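Local coordinates for beta-L-arabinobiosidase (Bacteroides thetaiotaomicron, PDB 5MQR), which probably hydrolyses glycosidic bonds of arabinose-containing sugars in plant pectin, as a six-hairpin glycosidase, at residues 671-676 against 1020-1026; 664-668 against 976-980; 667-671 against 983-987; 947-952 against 1017-1021. One frame throughout, in Å; residues are numbered along the deposited sequence.

Contact 1: residues 671-676 against 1020-1026; sequences MYYYRW and TFNDLMI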
# COMPACT_ATOMS: atom_id res chain seq x y z
N MSE A 671 -3.88 -22.69 -3.87
CA MSE A 671 -5.22 -23.32 -3.82
C MSE A 671 -6.28 -22.31 -4.15
O MSE A 671 -7.28 -22.66 -4.75
CB MSE A 671 -5.51 -23.94 -2.46
CG MSE A 671 -6.68 -24.91 -2.46
SE MSE A 671 -6.41 -26.39 -3.76
CE MSE A 671 -4.63 -26.98 -3.15
N TYR A 672 -6.06 -21.06 -3.75
CA TYR A 672 -6.94 -19.98 -4.11
C TYR A 672 -7.12 -19.94 -5.62
O TYR A 672 -8.23 -19.97 -6.13
CB TYR A 672 -6.39 -18.63 -3.60
CG TYR A 672 -7.33 -17.51 -3.90
CD1 TYR A 672 -8.38 -17.20 -3.05
CD2 TYR A 672 -7.19 -16.77 -5.08
CE1 TYR A 672 -9.26 -16.18 -3.36
CE2 TYR A 672 -8.07 -15.74 -5.38
CZ TYR A 672 -9.10 -15.46 -4.52
OH TYR A 672 -10.00 -14.46 -4.85
N TYR A 673 -6.00 -19.88 -6.32
CA TYR A 673 -6.05 -19.77 -7.77
C TYR A 673 -6.52 -21.07 -8.41
O TYR A 673 -7.33 -21.03 -9.34
CB TYR A 673 -4.71 -19.25 -8.35
CG TYR A 673 -4.53 -17.81 -7.95
CD1 TYR A 673 -5.23 -16.79 -8.61
CD2 TYR A 673 -3.76 -17.46 -6.84
CE1 TYR A 673 -5.11 -15.46 -8.19
CE2 TYR A 673 -3.64 -16.15 -6.41
CZ TYR A 673 -4.31 -15.16 -7.08
OH TYR A 673 -4.19 -13.88 -6.64
N TYR A 674 -6.08 -22.21 -7.87
CA TYR A 674 -6.50 -23.48 -8.44
C TYR A 674 -8.03 -23.66 -8.43
O TYR A 674 -8.60 -24.11 -9.41
CB TYR A 674 -5.84 -24.67 -7.73
CG TYR A 674 -6.38 -26.02 -8.19
CD1 TYR A 674 -6.01 -26.55 -9.41
CD2 TYR A 674 -7.29 -26.71 -7.42
CE1 TYR A 674 -6.51 -27.75 -9.85
CE2 TYR A 674 -7.81 -27.94 -7.85
CZ TYR A 674 -7.42 -28.45 -9.07
OH TYR A 674 -7.90 -29.66 -9.49
N ARG A 675 -8.67 -23.32 -7.33
CA ARG A 675 -10.10 -23.60 -7.19
C ARG A 675 -10.92 -22.69 -8.09
O ARG A 675 -11.97 -23.11 -8.57
CB ARG A 675 -10.54 -23.49 -5.73
CG ARG A 675 -10.08 -24.68 -4.88
CD ARG A 675 -10.73 -26.00 -5.29
NE ARG A 675 -12.17 -25.92 -5.17
CZ ARG A 675 -12.90 -26.43 -4.17
NH1 ARG A 675 -12.36 -27.14 -3.17
NH2 ARG A 675 -14.21 -26.23 -4.19
N TRP A 676 -10.42 -21.48 -8.35
CA TRP A 676 -11.08 -20.66 -9.37
C TRP A 676 -10.92 -21.27 -10.77
O TRP A 676 -11.88 -21.32 -11.52
CB TRP A 676 -10.59 -19.22 -9.38
CG TRP A 676 -11.08 -18.38 -8.29
CD1 TRP A 676 -10.31 -17.62 -7.45
CD2 TRP A 676 -12.44 -18.14 -7.91
NE1 TRP A 676 -11.11 -16.94 -6.56
CE2 TRP A 676 -12.41 -17.24 -6.81
CE3 TRP A 676 -13.67 -18.63 -8.35
CZ2 TRP A 676 -13.56 -16.81 -6.16
CZ3 TRP A 676 -14.82 -18.19 -7.72
CH2 TRP A 676 -14.76 -17.29 -6.63
N THR A 1020 -17.43 -25.61 -1.56
CA THR A 1020 -16.82 -24.28 -1.64
C THR A 1020 -15.38 -24.38 -1.11
O THR A 1020 -14.99 -25.35 -0.44
CB THR A 1020 -17.62 -23.21 -0.87
OG1 THR A 1020 -17.62 -23.48 0.53
CG2 THR A 1020 -19.07 -23.12 -1.37
N PHE A 1021 -14.61 -23.37 -1.48
CA PHE A 1021 -13.28 -23.13 -0.96
C PHE A 1021 -12.98 -21.63 -0.86
O PHE A 1021 -12.65 -21.13 0.19
CB PHE A 1021 -12.18 -23.83 -1.79
CG PHE A 1021 -10.82 -23.56 -1.25
CD1 PHE A 1021 -10.40 -24.22 -0.10
CD2 PHE A 1021 -10.02 -22.58 -1.79
CE1 PHE A 1021 -9.16 -23.95 0.47
CE2 PHE A 1021 -8.78 -22.30 -1.22
CZ PHE A 1021 -8.36 -23.00 -0.09
N ASN A 1022 -13.06 -20.95 -1.98
CA ASN A 1022 -12.77 -19.56 -2.01
C ASN A 1022 -13.83 -18.72 -1.31
O ASN A 1022 -13.53 -17.61 -0.84
CB ASN A 1022 -12.53 -19.12 -3.44
CG ASN A 1022 -11.16 -19.54 -3.93
OD1 ASN A 1022 -10.20 -19.60 -3.16
ND2 ASN A 1022 -11.04 -19.77 -5.23
N ASP A 1023 -15.05 -19.24 -1.18
CA ASP A 1023 -16.02 -18.56 -0.36
C ASP A 1023 -15.57 -18.55 1.08
O ASP A 1023 -15.82 -17.59 1.81
CB ASP A 1023 -17.40 -19.17 -0.45
CG ASP A 1023 -18.40 -18.39 0.36
OD1 ASP A 1023 -18.54 -17.15 0.16
OD2 ASP A 1023 -19.01 -19.00 1.25
N LEU A 1024 -14.91 -19.63 1.48
CA LEU A 1024 -14.38 -19.78 2.85
C LEU A 1024 -13.17 -18.87 3.04
O LEU A 1024 -13.01 -18.26 4.09
CB LEU A 1024 -13.96 -21.22 3.13
CG LEU A 1024 -14.93 -22.34 2.77
CD1 LEU A 1024 -14.25 -23.69 2.99
CD2 LEU A 1024 -16.22 -22.25 3.58
N MSE A 1025 -12.33 -18.79 2.01
CA MSE A 1025 -11.17 -17.90 2.05
C MSE A 1025 -11.61 -16.46 2.24
O MSE A 1025 -11.10 -15.77 3.10
CB MSE A 1025 -10.33 -18.03 0.78
CG MSE A 1025 -9.69 -19.41 0.57
SE MSE A 1025 -8.16 -19.62 1.78
CE MSE A 1025 -6.98 -18.46 0.70
N ILE A 1026 -12.60 -16.04 1.46
CA ILE A 1026 -13.06 -14.67 1.44
C ILE A 1026 -13.88 -14.29 2.68
O ILE A 1026 -13.69 -13.20 3.25
CB ILE A 1026 -13.86 -14.40 0.16
CG1 ILE A 1026 -12.93 -14.49 -1.05
CG2 ILE A 1026 -14.53 -13.02 0.19
CD1 ILE A 1026 -13.64 -14.56 -2.39
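Asn1022 sends its amide between Tyr672 and Trp676, and its ND2 donates the one hydrogen bond of the contact, to Tyr672 O at 3.0 Å. The bond is nearly straight (163°) and meets a lone pair in the carbonyl plane. That carbonyl also takes a weak helical bond from Trp676 N.

Flat groups confine the amide further. ND2 lies over one face of the indole, toward its rim and 3.1 Å from Trp676 NE1; both are donors, so this pair is packing. Asn1022 OD1 presses on the Tyr672 ring at CD1, 3.0 Å away. Were Trp676 an alanine, the side of the amide now covered by the indole would probably lie open and the amide could turn away from Tyr672 O.

The Phe1021 ring carries selenomethionine Met671 on its face: CG forms a CH-pi contact 3.8 Å from the centroid, with SE farther out in a Met-aromatic position. Phe1021 CB sits centrally over the Arg675 guanidinium, 3.6 Å from CZ, while NH1 hydrogen-bonds Gln986 OE1 and NH2 Ser1019 OG. Ile1026 CD1 reaches the indole edge at CZ2, 4.4 Å away.

The axes of the short segments 671-676 and 1022-1026 approach to 10.4 Å, with their N-to-C directions 139° apart. Helix 712-719 covers the start of helix 1022-1029, Glu718 accepting the backbone N-H groups of residues 1021-1023, and helix 972-985 packs on Phe1021 and Met1025.

Contact 2: residues 664-668 against 976-980; sequences PQRNF and FRQME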
# COMPACT_ATOMS: atom_id res chain seq x y z
N PRO A 664 1.90 -15.15 2.38
CA PRO A 664 3.27 -15.71 2.35
C PRO A 664 3.34 -17.24 2.35
O PRO A 664 4.44 -17.78 2.28
CB PRO A 664 3.90 -15.20 3.65
CG PRO A 664 2.83 -14.47 4.40
CD PRO A 664 1.52 -14.72 3.73
N GLN A 665 2.21 -17.91 2.45
CA GLN A 665 2.17 -19.36 2.51
C GLN A 665 1.72 -19.85 1.13
O GLN A 665 0.58 -19.60 0.71
CB GLN A 665 1.26 -19.84 3.63
CG GLN A 665 1.51 -21.28 4.06
CD GLN A 665 0.72 -21.69 5.31
OE1 GLN A 665 0.53 -20.90 6.24
NE2 GLN A 665 0.27 -22.92 5.32
N ARG A 666 2.63 -20.55 0.46
CA ARG A 666 2.46 -20.96 -0.92
C ARG A 666 1.21 -21.82 -1.16
O ARG A 666 0.50 -21.61 -2.13
CB ARG A 666 3.73 -21.70 -1.41
CG ARG A 666 3.74 -22.12 -2.88
CD ARG A 666 3.49 -20.92 -3.80
NE ARG A 666 3.74 -21.22 -5.23
CZ ARG A 666 4.15 -20.34 -6.16
NH1 ARG A 666 4.39 -19.05 -5.87
NH2 ARG A 666 4.36 -20.76 -7.42
N ASN A 667 0.94 -22.77 -0.27
CA ASN A 667 -0.17 -23.69 -0.54
C ASN A 667 -1.55 -23.00 -0.54
O ASN A 667 -2.35 -23.26 -1.42
CB ASN A 667 -0.11 -24.99 0.31
CG ASN A 667 -0.14 -24.75 1.82
OD1 ASN A 667 -0.24 -23.63 2.32
ND2 ASN A 667 -0.02 -25.83 2.57
N PHE A 668 -1.80 -22.10 0.41
CA PHE A 668 -3.05 -21.33 0.45
C PHE A 668 -3.26 -20.47 -0.80
O PHE A 668 -4.37 -20.41 -1.37
CB PHE A 668 -3.06 -20.38 1.66
CG PHE A 668 -3.59 -20.99 2.93
CD1 PHE A 668 -2.74 -21.67 3.80
CD2 PHE A 668 -4.91 -20.83 3.27
CE1 PHE A 668 -3.23 -22.21 4.99
CE2 PHE A 668 -5.41 -21.36 4.47
CZ PHE A 668 -4.56 -22.04 5.33
N PHE A 976 -8.08 -21.85 11.45
CA PHE A 976 -6.98 -21.77 10.50
C PHE A 976 -6.43 -23.14 10.19
O PHE A 976 -6.19 -23.46 9.03
CB PHE A 976 -5.82 -20.90 11.03
CG PHE A 976 -4.72 -20.69 10.02
CD1 PHE A 976 -3.65 -21.59 9.94
CD2 PHE A 976 -4.78 -19.64 9.13
CE1 PHE A 976 -2.66 -21.42 8.99
CE2 PHE A 976 -3.76 -19.44 8.20
CZ PHE A 976 -2.71 -20.34 8.11
N ARG A 977 -6.25 -23.94 11.24
CA ARG A 977 -5.68 -25.27 11.11
C ARG A 977 -6.55 -26.17 10.23
O ARG A 977 -6.03 -26.91 9.41
CB ARG A 977 -5.43 -25.90 12.49
CG ARG A 977 -4.76 -27.27 12.51
CD ARG A 977 -3.43 -27.26 11.74
NE ARG A 977 -2.79 -28.57 11.74
CZ ARG A 977 -1.85 -28.99 10.87
NH1 ARG A 977 -1.40 -28.21 9.89
NH2 ARG A 977 -1.37 -30.23 10.99
N GLN A 978 -7.87 -26.07 10.37
CA GLN A 978 -8.77 -26.88 9.54
C GLN A 978 -8.79 -26.40 8.10
O GLN A 978 -8.89 -27.23 7.19
CB GLN A 978 -10.19 -26.93 10.12
CG GLN A 978 -10.31 -27.83 11.34
CD GLN A 978 -9.82 -29.26 11.07
OE1 GLN A 978 -10.01 -29.78 9.99
NE2 GLN A 978 -9.18 -29.87 12.05
N MSE A 979 -8.68 -25.09 7.88
CA MSE A 979 -8.50 -24.58 6.53
C MSE A 979 -7.18 -25.04 5.94
O MSE A 979 -7.14 -25.36 4.77
CB MSE A 979 -8.59 -23.05 6.47
CG MSE A 979 -10.01 -22.56 6.72
SE MSE A 979 -11.14 -22.87 5.15
CE MSE A 979 -10.38 -21.51 3.92
N GLU A 980 -6.12 -25.08 6.74
CA GLU A 980 -4.82 -25.57 6.29
C GLU A 980 -4.86 -27.05 5.85
O GLU A 980 -4.29 -27.43 4.82
CB GLU A 980 -3.77 -25.36 7.39
CG GLU A 980 -2.35 -25.71 6.96
CD GLU A 980 -1.29 -25.16 7.91
OE1 GLU A 980 -1.33 -25.51 9.09
OE2 GLU A 980 -0.42 -24.36 7.47
O HOH W 1 1.00 -22.12 8.69
O HOH W 2 0.64 -26.19 5.35
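Phe668 and Phe976 present their rings to each other at 26°, slid so far apart (centroids 5.0 Å) that they barely overlap. Phe668 CZ lies over one face of the Phe976 ring, toward its rim. At the edge of that ring, in its plane, sits Gln665 OE1, 3.8 Å from Phe976 CZ, and the same amide brings NE2 to the edge of the Phe668 ring. Trp1051 meets both rings edge-to-face and donates from NE1 to Gln665 OE1. Phe668 CZ also rests on the helix backbone opposite, 3.7 Å from Glu980 CA.

Gln665 is the N-cap residue of helix 666-680, so the contact seats the first turn of that helix on helix 972-985, in the helical domain of a six-hairpin glycosidase. With CG anti to the backbone N (chi1 -161°) and the chain extended beyond it, the Gln665 amide reaches Glu980. NE2 donates to the anti lone pair of Glu980 OE2 at 2.7 Å and, within its own segment, to a lone pair of Asn667 OD1 at 3.1 Å. A leucine in place of Gln665, with no amide, would probably leave the Glu980 carboxylate freer to turn and the Trp1051 N-H without its acceptor.

Water 1 donates to both Gln665 OE1 and Glu980 OE2. Water 2 accepts from Asn667 ND2 and donates to the same OE2, which thus receives three hydrogen bonds. The other carboxylate oxygen, Glu980 OE1, forms a salt bridge with Arg977 NH1 at 2.8 Å, the nitrogen standing above the carboxylate plane.

Contact 3: residues 667-671 against 983-987; sequences NFEEM and VESQY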
# COMPACT_ATOMS: atom_id res chain seq x y z
N ASN A 667 0.94 -22.77 -0.27
CA ASN A 667 -0.17 -23.69 -0.54
C ASN A 667 -1.55 -23.00 -0.54
O ASN A 667 -2.35 -23.26 -1.42
CB ASN A 667 -0.11 -24.99 0.31
CG ASN A 667 -0.14 -24.75 1.82
OD1 ASN A 667 -0.24 -23.63 2.32
ND2 ASN A 667 -0.02 -25.83 2.57
N PHE A 668 -1.80 -22.10 0.41
CA PHE A 668 -3.05 -21.33 0.45
C PHE A 668 -3.26 -20.47 -0.80
O PHE A 668 -4.37 -20.41 -1.37
CB PHE A 668 -3.06 -20.38 1.66
CG PHE A 668 -3.59 -20.99 2.93
CD1 PHE A 668 -2.74 -21.67 3.80
CD2 PHE A 668 -4.91 -20.83 3.27
CE1 PHE A 668 -3.23 -22.21 4.99
CE2 PHE A 668 -5.41 -21.36 4.47
CZ PHE A 668 -4.56 -22.04 5.33
N GLU A 669 -2.19 -19.81 -1.22
CA GLU A 669 -2.23 -18.96 -2.37
C GLU A 669 -2.50 -19.79 -3.63
O GLU A 669 -3.39 -19.46 -4.39
CB GLU A 669 -0.94 -18.15 -2.52
CG GLU A 669 -1.02 -17.08 -3.62
CD GLU A 669 0.23 -16.25 -3.74
OE1 GLU A 669 0.41 -15.34 -2.90
OE2 GLU A 669 1.04 -16.50 -4.68
N GLU A 670 -1.75 -20.87 -3.81
CA GLU A 670 -1.91 -21.75 -4.96
C GLU A 670 -3.32 -22.32 -5.02
O GLU A 670 -3.88 -22.41 -6.10
CB GLU A 670 -0.90 -22.89 -4.92
CG GLU A 670 -1.01 -23.86 -6.09
CD GLU A 670 0.05 -24.94 -6.06
OE1 GLU A 670 0.14 -25.70 -5.08
OE2 GLU A 670 0.79 -25.03 -7.04
N MSE A 671 -3.88 -22.69 -3.87
CA MSE A 671 -5.22 -23.32 -3.82
C MSE A 671 -6.28 -22.31 -4.15
O MSE A 671 -7.28 -22.66 -4.75
CB MSE A 671 -5.51 -23.94 -2.46
CG MSE A 671 -6.68 -24.91 -2.46
SE MSE A 671 -6.41 -26.39 -3.76
CE MSE A 671 -4.63 -26.98 -3.15
N VAL A 983 -6.62 -27.39 2.64
CA VAL A 983 -5.61 -27.08 1.61
C VAL A 983 -4.67 -28.26 1.33
O VAL A 983 -4.56 -28.69 0.20
CB VAL A 983 -4.80 -25.80 1.96
CG1 VAL A 983 -3.63 -25.61 0.99
CG2 VAL A 983 -5.70 -24.56 1.92
N GLU A 984 -4.04 -28.81 2.36
CA GLU A 984 -3.11 -29.91 2.20
C GLU A 984 -3.77 -31.15 1.61
O GLU A 984 -3.11 -31.91 0.91
CB GLU A 984 -2.47 -30.29 3.54
CG GLU A 984 -1.46 -29.25 4.05
CD GLU A 984 -0.86 -29.58 5.40
OE1 GLU A 984 -1.36 -30.49 6.10
OE2 GLU A 984 0.14 -28.92 5.76
N SER A 985 -5.05 -31.35 1.90
CA SER A 985 -5.76 -32.50 1.37
C SER A 985 -6.00 -32.42 -0.14
O SER A 985 -6.19 -33.43 -0.76
CB SER A 985 -7.11 -32.71 2.08
OG SER A 985 -8.11 -31.78 1.64
N GLN A 986 -5.98 -31.21 -0.72
CA GLN A 986 -6.33 -30.99 -2.12
C GLN A 986 -5.11 -31.12 -3.05
O GLN A 986 -4.81 -30.23 -3.84
CB GLN A 986 -7.05 -29.65 -2.29
CG GLN A 986 -8.48 -29.66 -1.73
CD GLN A 986 -9.11 -28.28 -1.72
OE1 GLN A 986 -9.91 -27.95 -2.59
NE2 GLN A 986 -8.76 -27.46 -0.72
N TYR A 987 -4.42 -32.25 -2.92
CA TYR A 987 -3.29 -32.60 -3.76
C TYR A 987 -3.38 -34.08 -4.05
O TYR A 987 -3.94 -34.86 -3.25
CB TYR A 987 -1.96 -32.27 -3.07
CG TYR A 987 -1.70 -30.79 -3.00
CD1 TYR A 987 -2.17 -30.04 -1.93
CD2 TYR A 987 -0.99 -30.15 -4.00
CE1 TYR A 987 -1.95 -28.67 -1.87
CE2 TYR A 987 -0.75 -28.77 -3.95
CZ TYR A 987 -1.24 -28.04 -2.87
OH TYR A 987 -1.00 -26.68 -2.79
O HOH W 2 0.64 -26.19 5.35
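An inverse gamma turn centred on Gln986 follows helix 972-985, and selenomethionine Met671 packs into it from helix 666-680. Bends at chi2 and chi3 fold the Met671 chain so that SE lies 3.6 Å from Gln986 CB and CE comes 3.3 Å from Gln986 O. CE also touches the Tyr987 ring at CE1, 3.4 Å away.

Tyr987, the last residue of the turn, donates from OH to Glu670 OE1 at 2.7 Å, using the anti lone pair of that oxygen. The carboxylate oxygen lies at the edge of the phenol ring, near its plane, although the two planes are 49° apart.

One turn earlier, Val983 wedges its two methyls against the start of helix 666-680. CG1 packs on Asn667 CB at 3.6 Å. CG2 stands over a face of the Phe668 ring, 4.1 Å from its centroid and 13° off the normal, a CH-pi contact. Water 2 bridges Asn667 ND2 and Glu984 OE2, donating to the latter, and so links the two segments.

Around this junction, Arg675 holds Gln986 OE1, helix 627-636 covers Glu670 through Tyr629 and Phe633, Pro992 of strand 991-992 touches Glu670 and Tyr987, and helix 1022-1029 backs Phe668.

Contact 4: residues 947-952 against 1017-1021; sequences WPFASA and NHSTF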
# COMPACT_ATOMS: atom_id res chain seq x y z
N TRP A 947 -15.40 -35.54 3.09
CA TRP A 947 -16.11 -35.04 1.90
C TRP A 947 -15.99 -33.51 1.89
O TRP A 947 -16.49 -32.84 2.80
CB TRP A 947 -17.59 -35.44 1.95
CG TRP A 947 -17.87 -36.84 1.53
CD1 TRP A 947 -17.80 -37.96 2.33
CD2 TRP A 947 -18.25 -37.28 0.24
NE1 TRP A 947 -18.10 -39.07 1.60
CE2 TRP A 947 -18.39 -38.69 0.31
CE3 TRP A 947 -18.48 -36.64 -0.98
CZ2 TRP A 947 -18.76 -39.46 -0.80
CZ3 TRP A 947 -18.86 -37.40 -2.08
CH2 TRP A 947 -18.99 -38.80 -1.99
N PRO A 948 -15.34 -32.93 0.87
CA PRO A 948 -15.29 -31.47 0.83
C PRO A 948 -16.66 -30.78 0.89
O PRO A 948 -16.76 -29.72 1.51
CB PRO A 948 -14.55 -31.18 -0.50
CG PRO A 948 -13.66 -32.37 -0.68
CD PRO A 948 -14.39 -33.55 -0.06
N PHE A 949 -17.69 -31.39 0.30
CA PHE A 949 -19.08 -30.88 0.43
C PHE A 949 -19.40 -30.58 1.89
O PHE A 949 -19.89 -29.50 2.22
CB PHE A 949 -20.07 -31.92 -0.09
CG PHE A 949 -21.50 -31.45 -0.19
CD1 PHE A 949 -22.30 -31.35 0.96
CD2 PHE A 949 -22.07 -31.20 -1.43
CE1 PHE A 949 -23.64 -30.98 0.86
CE2 PHE A 949 -23.41 -30.81 -1.53
CZ PHE A 949 -24.20 -30.71 -0.38
N ALA A 950 -19.07 -31.55 2.73
CA ALA A 950 -19.29 -31.47 4.18
C ALA A 950 -18.32 -30.54 4.89
O ALA A 950 -18.74 -29.75 5.73
CB ALA A 950 -19.19 -32.86 4.81
N SER A 951 -17.02 -30.69 4.61
CA SER A 951 -16.03 -29.80 5.21
C SER A 951 -16.42 -28.32 4.96
O SER A 951 -16.35 -27.47 5.86
CB SER A 951 -14.63 -30.10 4.64
OG SER A 951 -14.24 -31.41 4.96
N ALA A 952 -16.88 -28.03 3.76
CA ALA A 952 -17.30 -26.68 3.41
C ALA A 952 -18.51 -26.20 4.21
O ALA A 952 -18.55 -25.03 4.67
CB ALA A 952 -17.57 -26.57 1.92
N ASN A 1017 -16.82 -30.40 -8.56
CA ASN A 1017 -17.41 -29.13 -8.17
C ASN A 1017 -18.63 -29.39 -7.30
O ASN A 1017 -19.76 -29.42 -7.79
CB ASN A 1017 -17.77 -28.32 -9.41
CG ASN A 1017 -18.35 -26.97 -9.07
OD1 ASN A 1017 -18.04 -26.41 -8.00
ND2 ASN A 1017 -19.22 -26.45 -9.94
N HIS A 1018 -18.36 -29.56 -6.01
CA HIS A 1018 -19.29 -30.14 -5.07
C HIS A 1018 -19.01 -29.58 -3.68
O HIS A 1018 -19.28 -30.22 -2.67
CB HIS A 1018 -19.03 -31.65 -5.10
CG HIS A 1018 -20.05 -32.50 -4.44
ND1 HIS A 1018 -19.74 -33.34 -3.40
CD2 HIS A 1018 -21.36 -32.73 -4.74
CE1 HIS A 1018 -20.81 -34.02 -3.05
NE2 HIS A 1018 -21.81 -33.67 -3.84
N SER A 1019 -18.51 -28.36 -3.62
CA SER A 1019 -18.01 -27.78 -2.39
C SER A 1019 -17.66 -26.33 -2.64
O SER A 1019 -17.60 -25.88 -3.79
CB SER A 1019 -16.72 -28.49 -1.91
OG SER A 1019 -15.65 -28.32 -2.85
N THR A 1020 -17.43 -25.61 -1.56
CA THR A 1020 -16.82 -24.28 -1.64
C THR A 1020 -15.38 -24.38 -1.11
O THR A 1020 -14.99 -25.35 -0.44
CB THR A 1020 -17.62 -23.21 -0.87
OG1 THR A 1020 -17.62 -23.48 0.53
CG2 THR A 1020 -19.07 -23.12 -1.37
N PHE A 1021 -14.61 -23.37 -1.48
CA PHE A 1021 -13.28 -23.13 -0.96
C PHE A 1021 -12.98 -21.63 -0.86
O PHE A 1021 -12.65 -21.13 0.19
CB PHE A 1021 -12.18 -23.83 -1.79
CG PHE A 1021 -10.82 -23.56 -1.25
CD1 PHE A 1021 -10.40 -24.22 -0.10
CD2 PHE A 1021 -10.02 -22.58 -1.79
CE1 PHE A 1021 -9.16 -23.95 0.47
CE2 PHE A 1021 -8.78 -22.30 -1.22
CZ PHE A 1021 -8.36 -23.00 -0.09
O HOH W 3 -17.28 -33.49 -2.10
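Phe949 meets His1018 along the inner part of its side chain. Its CB is 3.2 Å from His1018 O and close to ND1 of the imidazole; CG comes next, near the same carbonyl oxygen. The chi1 of -172° turns the ring away from the Phe949 nitrogen and over the histidine: CD2 stands above the centre of the imidazole face, 3.5 Å from NE2, and also lies 3.2 Å from His1018 O. Farther out, CE2 is 4.0 Å from NE2. The planes are at 47°, so the pair is neither stacked nor edge-to-face; His714, by contrast, meets the phenyl ring edge-to-face.

Water 3 gives the polar link. It accepts from Phe949 N in the first turn of helix 948-964 and lies 2.8 Å from His1018 ND1, in the imidazole plane.

Van der Waals touches continue along the loop: Pro948 CB meets Ser1019 CB at 3.7 Å, and Ala952 CB meets Thr1020 OG1 at 3.4 Å. Arg675 of helix 666-680 holds Ser1019 OG.

Trp947, the N-cap residue, adds its ring beside His1018 and stacks with Trp942 and Tyr997; a bound HEPES buffer molecule is about 7 Å from its side chain. The loop thus runs along the start of helix 948-964, with helix 712-719 against Thr1020 and Tyr982 of helix 972-985 touching Pro948.

How the contacts relate
From the N terminus, helix 666-680 comes first and supplies one side of three contacts. Its opening turn closes a loop of 307 residues in contact 2; the overlapping next turn closes 311 in contact 3, on the same helix 972-985 and the turn after it. Contact 1, farther along, spans 343 residues to helix 1022-1029. Contact 4 spans only 64 and nests inside contact 1, both ending on the stretch around Thr1020 and Phe1021. Contacts 1 and 4 each cross contacts 2 and 3. Met1025 SE lies 3.6 Å from Met979 CE, joining contacts 1 and 2. Together they gather helices 666-680, 948-964, 972-985 and 1022-1029 into one packed group.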